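Local coordinates for ParB-like N-terminal domain-containing protein (Pyrococcus furiosus, PDB 1VK1), which is of uncharacterised function but carries a ParB-like nuclease domain and a SerK-type C-terminal region, consistent with ATP binding and kinase activity, at residues 44-58 / 80-92. Residues are numbered along the deposited sequence; the frame is centred on the assembly and turned at random.
Sequences VTGSGIFWKPMLLAK and LGAKRAPSVILDY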
loop_
_atom_site.group_PDB
_atom_site.type_symbol
_atom_site.label_atom_id
_atom_site.label_comp_id
_atom_site.label_asym_id
_atom_site.label_seq_id
_atom_site.Cartn_x
_atom_site.Cartn_y
_atom_site.Cartn_z
ATOM N N VAL A 44 17.062 6.851 2.006
ATOM C CA VAL A 44 17.882 6.080 2.915
ATOM C C VAL A 44 19.351 6.210 2.549
ATOM O O VAL A 44 20.196 6.290 3.434
ATOM C CB VAL A 44 17.392 4.599 3.058
ATOM C CG1 VAL A 44 17.792 3.743 1.855
ATOM C CG2 VAL A 44 17.903 4.003 4.311
ATOM N N THR A 45 19.662 6.252 1.257
ATOM C CA THR A 45 21.063 6.418 0.840
ATOM C C THR A 45 21.534 7.848 1.053
ATOM O O THR A 45 22.683 8.060 1.442
ATOM C CB THR A 45 21.289 5.976 -0.607
ATOM O OG1 THR A 45 20.459 6.707 -1.488
ATOM C CG2 THR A 45 20.961 4.513 -0.828
ATOM N N GLY A 46 20.665 8.834 0.851
ATOM C CA GLY A 46 21.057 10.221 1.053
ATOM C C GLY A 46 21.255 10.593 2.509
ATOM O O GLY A 46 22.197 11.319 2.848
ATOM N N SER A 47 20.368 10.110 3.374
ATOM C CA SER A 47 20.453 10.403 4.800
ATOM C C SER A 47 21.359 9.446 5.539
ATOM O O SER A 47 21.873 9.769 6.606
ATOM C CB SER A 47 19.080 10.369 5.442
ATOM O OG SER A 47 18.610 9.022 5.543
ATOM N N GLY A 48 21.526 8.243 4.998
ATOM C CA GLY A 48 22.257 7.188 5.684
ATOM C C GLY A 48 21.576 6.570 6.889
ATOM O O GLY A 48 22.199 5.807 7.606
ATOM N N ILE A 49 20.287 6.869 7.113
ATOM C CA ILE A 49 19.596 6.439 8.324
ATOM C C ILE A 49 18.280 5.766 7.972
ATOM O O ILE A 49 17.518 6.283 7.166
ATOM C CB ILE A 49 19.328 7.653 9.259
ATOM C CG1 ILE A 49 20.659 8.281 9.741
ATOM C CG2 ILE A 49 18.478 7.261 10.460
ATOM C CD1 ILE A 49 21.514 7.395 10.644
ATOM N N PHE A 50 18.045 4.609 8.576
ATOM C CA PHE A 50 16.775 3.905 8.499
ATOM C C PHE A 50 16.044 4.188 9.791
ATOM O O PHE A 50 16.509 3.832 10.861
ATOM C CB PHE A 50 17.076 2.401 8.339
ATOM C CG PHE A 50 15.873 1.567 8.029
ATOM C CD1 PHE A 50 15.468 1.354 6.732
ATOM C CD2 PHE A 50 15.140 0.985 9.039
ATOM C CE1 PHE A 50 14.357 0.578 6.455
ATOM C CE2 PHE A 50 14.012 0.199 8.735
ATOM C CZ PHE A 50 13.638 0.014 7.469
ATOM N N TRP A 51 14.912 4.854 9.700
ATOM C CA TRP A 51 14.263 5.353 10.928
ATOM C C TRP A 51 12.879 4.826 11.218
ATOM O O TRP A 51 12.318 5.139 12.282
ATOM C CB TRP A 51 14.272 6.868 10.972
ATOM C CG TRP A 51 13.688 7.507 9.834
ATOM C CD1 TRP A 51 14.353 8.001 8.736
ATOM C CD2 TRP A 51 12.300 7.856 9.646
ATOM N NE1 TRP A 51 13.459 8.589 7.872
ATOM C CE2 TRP A 51 12.199 8.519 8.411
ATOM C CE3 TRP A 51 11.128 7.664 10.395
ATOM C CZ2 TRP A 51 10.992 8.982 7.908
ATOM C CZ3 TRP A 51 9.932 8.134 9.881
ATOM C CH2 TRP A 51 9.882 8.776 8.656
ATOM N N LYS A 52 12.305 4.070 10.298
ATOM C CA LYS A 52 10.940 3.598 10.468
ATOM C C LYS A 52 10.948 2.079 10.457
ATOM O O LYS A 52 11.143 1.474 9.388
ATOM C CB LYS A 52 10.030 4.139 9.345
ATOM C CG LYS A 52 8.553 4.003 9.660
ATOM C CD LYS A 52 7.660 4.663 8.597
ATOM C CE LYS A 52 6.174 4.440 8.908
ATOM N NZ LYS A 52 5.270 5.188 7.973
ATOM N N PRO A 53 10.735 1.430 11.613
ATOM C CA PRO A 53 10.897 -0.029 11.668
ATOM C C PRO A 53 9.874 -0.735 10.797
ATOM O O PRO A 53 8.762 -0.239 10.608
ATOM C CB PRO A 53 10.656 -0.363 13.142
ATOM C CG PRO A 53 9.800 0.745 13.648
ATOM C CD PRO A 53 10.292 1.985 12.914
ATOM N N MET A 54 10.248 -1.884 10.277
ATOM C CA MET A 54 9.276 -2.779 9.690
ATOM C C MET A 54 8.265 -3.164 10.747
ATOM O O MET A 54 8.619 -3.290 11.914
ATOM C CB MET A 54 9.956 -4.051 9.211
ATOM C CG MET A 54 11.033 -3.868 8.134
ATOM S SD MET A 54 10.366 -3.262 6.533
ATOM C CE MET A 54 9.236 -4.622 6.154
ATOM N N LEU A 55 7.024 -3.380 10.341
ATOM C CA LEU A 55 6.039 -4.073 11.185
ATOM C C LEU A 55 5.799 -5.426 10.573
ATOM O O LEU A 55 5.483 -5.517 9.380
ATOM C CB LEU A 55 4.704 -3.307 11.282
ATOM C CG LEU A 55 4.812 -1.878 11.786
ATOM C CD1 LEU A 55 3.406 -1.235 11.857
ATOM C CD2 LEU A 55 5.533 -1.795 13.113
ATOM N N LEU A 56 5.988 -6.472 11.389
ATOM C CA LEU A 56 5.920 -7.847 10.952
ATOM C C LEU A 56 5.008 -8.655 11.846
ATOM O O LEU A 56 4.785 -8.304 12.999
ATOM C CB LEU A 56 7.307 -8.495 11.033
ATOM C CG LEU A 56 8.438 -7.843 10.236
ATOM C CD1 LEU A 56 9.728 -8.649 10.484
ATOM C CD2 LEU A 56 8.143 -7.751 8.772
ATOM N N ALA A 57 4.538 -9.781 11.334
ATOM C CA ALA A 57 3.803 -10.772 12.129
ATOM C C ALA A 57 4.218 -12.150 11.672
ATOM O O ALA A 57 4.314 -12.409 10.479
ATOM C CB ALA A 57 2.311 -10.604 11.966
ATOM N N LYS A 58 4.464 -13.053 12.596
ATOM C CA LYS A 58 4.874 -14.393 12.201
ATOM C C LYS A 58 3.728 -15.119 11.483
ATOM O O LYS A 58 2.570 -15.052 11.885
ATOM C CB LYS A 58 5.394 -15.212 13.413
ATOM C CG LYS A 58 5.935 -16.631 13.021
ATOM C CD LYS A 58 6.871 -17.243 14.063
ATOM C CE LYS A 58 8.325 -16.801 13.862
ATOM N NZ LYS A 58 9.265 -17.639 14.642
ATOM N N LEU A 80 19.177 -2.728 -2.646
ATOM C CA LEU A 80 20.481 -2.174 -2.273
ATOM C C LEU A 80 21.490 -3.237 -1.830
ATOM O O LEU A 80 22.675 -2.937 -1.654
ATOM C CB LEU A 80 20.310 -1.160 -1.150
ATOM C CG LEU A 80 19.667 0.164 -1.576
ATOM C CD1 LEU A 80 19.232 0.976 -0.371
ATOM C CD2 LEU A 80 20.606 0.975 -2.450
ATOM N N GLY A 81 21.037 -4.464 -1.636
ATOM C CA GLY A 81 21.895 -5.561 -1.206
ATOM C C GLY A 81 22.040 -5.720 0.302
ATOM O O GLY A 81 22.941 -6.408 0.750
ATOM N N ALA A 82 21.130 -5.135 1.090
ATOM C CA ALA A 82 21.177 -5.273 2.525
ATOM C C ALA A 82 20.707 -6.657 2.942
ATOM O O ALA A 82 20.159 -7.408 2.124
ATOM C CB ALA A 82 20.332 -4.194 3.185
ATOM N N LYS A 83 20.894 -6.967 4.214
ATOM C CA LYS A 83 20.580 -8.271 4.768
ATOM C C LYS A 83 19.478 -8.287 5.803
ATOM O O LYS A 83 18.804 -9.291 5.934
ATOM C CB LYS A 83 21.828 -8.870 5.421
ATOM N N ARG A 84 19.322 -7.205 6.569
ATOM C CA ARG A 84 18.418 -7.205 7.703
ATOM C C ARG A 84 17.746 -5.855 7.834
ATOM O O ARG A 84 18.207 -4.874 7.243
ATOM C CB ARG A 84 19.185 -7.542 8.991
ATOM C CG ARG A 84 20.244 -6.470 9.375
ATOM C CD ARG A 84 21.106 -6.802 10.589
ATOM N NE ARG A 84 22.032 -7.890 10.324
ATOM C CZ ARG A 84 23.171 -7.740 9.678
ATOM N NH1 ARG A 84 23.551 -6.538 9.225
ATOM N NH2 ARG A 84 23.940 -8.804 9.459
ATOM N N ALA A 85 16.668 -5.804 8.612
ATOM C CA ALA A 85 16.055 -4.531 8.934
ATOM C C ALA A 85 15.499 -4.574 10.348
ATOM O O ALA A 85 14.963 -5.593 10.786
ATOM C CB ALA A 85 14.939 -4.177 7.964
ATOM N N PRO A 86 15.576 -3.451 11.069
ATOM C CA PRO A 86 14.927 -3.350 12.372
ATOM C C PRO A 86 13.411 -3.444 12.241
ATOM O O PRO A 86 12.829 -2.799 11.370
ATOM C CB PRO A 86 15.320 -1.964 12.862
ATOM C CG PRO A 86 15.649 -1.188 11.672
ATOM C CD PRO A 86 16.197 -2.173 10.661
ATOM N N SER A 87 12.815 -4.244 13.109
ATOM C CA SER A 87 11.444 -4.662 12.995
ATOM C C SER A 87 10.746 -4.715 14.355
ATOM O O SER A 87 11.349 -5.015 15.376
ATOM C CB SER A 87 11.386 -6.052 12.353
ATOM O OG SER A 87 12.008 -6.096 11.077
ATOM N N VAL A 88 9.448 -4.467 14.320
ATOM C CA VAL A 88 8.572 -4.675 15.461
ATOM C C VAL A 88 7.709 -5.865 15.102
ATOM O O VAL A 88 7.080 -5.869 14.050
ATOM C CB VAL A 88 7.717 -3.421 15.747
ATOM C CG1 VAL A 88 6.665 -3.698 16.851
ATOM C CG2 VAL A 88 8.603 -2.259 16.138
ATOM N N ILE A 89 7.674 -6.864 15.975
ATOM C CA ILE A 89 6.918 -8.085 15.759
ATOM C C ILE A 89 5.572 -7.983 16.502
ATOM O O ILE A 89 5.548 -7.782 17.711
ATOM C CB ILE A 89 7.707 -9.305 16.281
ATOM C CG1 ILE A 89 9.164 -9.287 15.800
ATOM C CG2 ILE A 89 6.988 -10.608 15.921
ATOM C CD1 ILE A 89 9.314 -9.280 14.391
ATOM N N LEU A 90 4.484 -8.097 15.761
ATOM C CA LEU A 90 3.119 -7.949 16.231
ATOM C C LEU A 90 2.431 -9.308 16.285
ATOM O O LEU A 90 2.797 -10.236 15.548
ATOM C CB LEU A 90 2.333 -7.099 15.202
ATOM C CG LEU A 90 2.847 -5.736 14.818
ATOM C CD1 LEU A 90 2.004 -5.148 13.696
ATOM C CD2 LEU A 90 2.836 -4.812 16.001
ATOM N N ASP A 91 1.418 -9.423 17.147
ATOM C CA ASP A 91 0.437 -10.496 17.039
ATOM C C ASP A 91 -0.645 -9.962 16.110
ATOM O O ASP A 91 -1.411 -9.096 16.496
ATOM C CB ASP A 91 -0.143 -10.846 18.413
ATOM C CG ASP A 91 -1.316 -11.843 18.335
ATOM O OD1 ASP A 91 -1.669 -12.313 17.207
ATOM O OD2 ASP A 91 -1.943 -12.207 19.355
ATOM N N TYR A 92 -0.692 -10.488 14.901
ATOM C CA TYR A 92 -1.537 -9.908 13.855
ATOM C C TYR A 92 -3.026 -9.923 14.244
ATOM O O TYR A 92 -3.755 -8.998 13.919
ATOM C CB TYR A 92 -1.316 -10.637 12.545
ATOM C CG TYR A 92 -1.855 -9.891 11.351
ATOM C CD1 TYR A 92 -1.467 -8.556 11.091
ATOM C CD2 TYR A 92 -2.723 -10.494 10.465
ATOM C CE1 TYR A 92 -1.960 -7.865 9.991
ATOM C CE2 TYR A 92 -3.206 -9.809 9.371
ATOM C CZ TYR A 92 -2.825 -8.487 9.139
ATOM O OH TYR A 92 -3.304 -7.803 8.050
HETATM O O HOH W 1 4.225 -12.657 15.398
HETATM O O HOH W 2 0.814 -13.218 13.849
#
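Val44 and Thr45, in the last turn of helix 34-47, meet Leu80: Val44 CG1 and Leu80 CD1 touch tip to tip at 3.8 Å, while Thr45 offers its methyl and keeps OG1 for Ile41 O. Phe50 swings its ring toward strand 84-90, CG anti to the backbone N (chi1 -171°), and CD2 lies 3.5 Å from Pro86 CG, the ring meeting the proline at a slant; Leu77 of helix 71-80 packs on the same phenylalanine. Pro53 runs alongside Val88, and from here the two strands pair. Met54 N donates to Pro86 O (2.9 Å), somewhat bent, and Met54 O receives Val88 N on a nearly straight bond. Leu55 lies beside Val88 on one face of the sheet, its CD2 3.8 Å from Val88 CB. Leu56 repeats the pattern of Met54, N to Val88 O and O from Leu90 N (2.8 Å). On the other face Ser87 sits between Met54 and Leu56: with OG anti to its own carbonyl carbon and beside the backbone N (chi1 -58°), OG comes to 3.4 Å from Met54 CB and 3.5 Å from Leu56 CD1, and the hydroxyl of this buried serine donates to Ala85 O from above the carbonyl plane. Were Ser87 cut back to an alanine, Ala85 O would probably lose this donor and a small gap would be likely between Met54 and Leu56. Beyond Leu56, whose CD1 also meets Ile89 CD1, Ala57 CB rests on Tyr92 CB, and a water bridges Lys58 N and Leu90 O where the strands part. Strands 54-58 and 84-90 thus form the central parallel pair of a four-stranded mixed sheet, linked through strand 65-67 and helix 71-80, within the ParB/Srx-like domain.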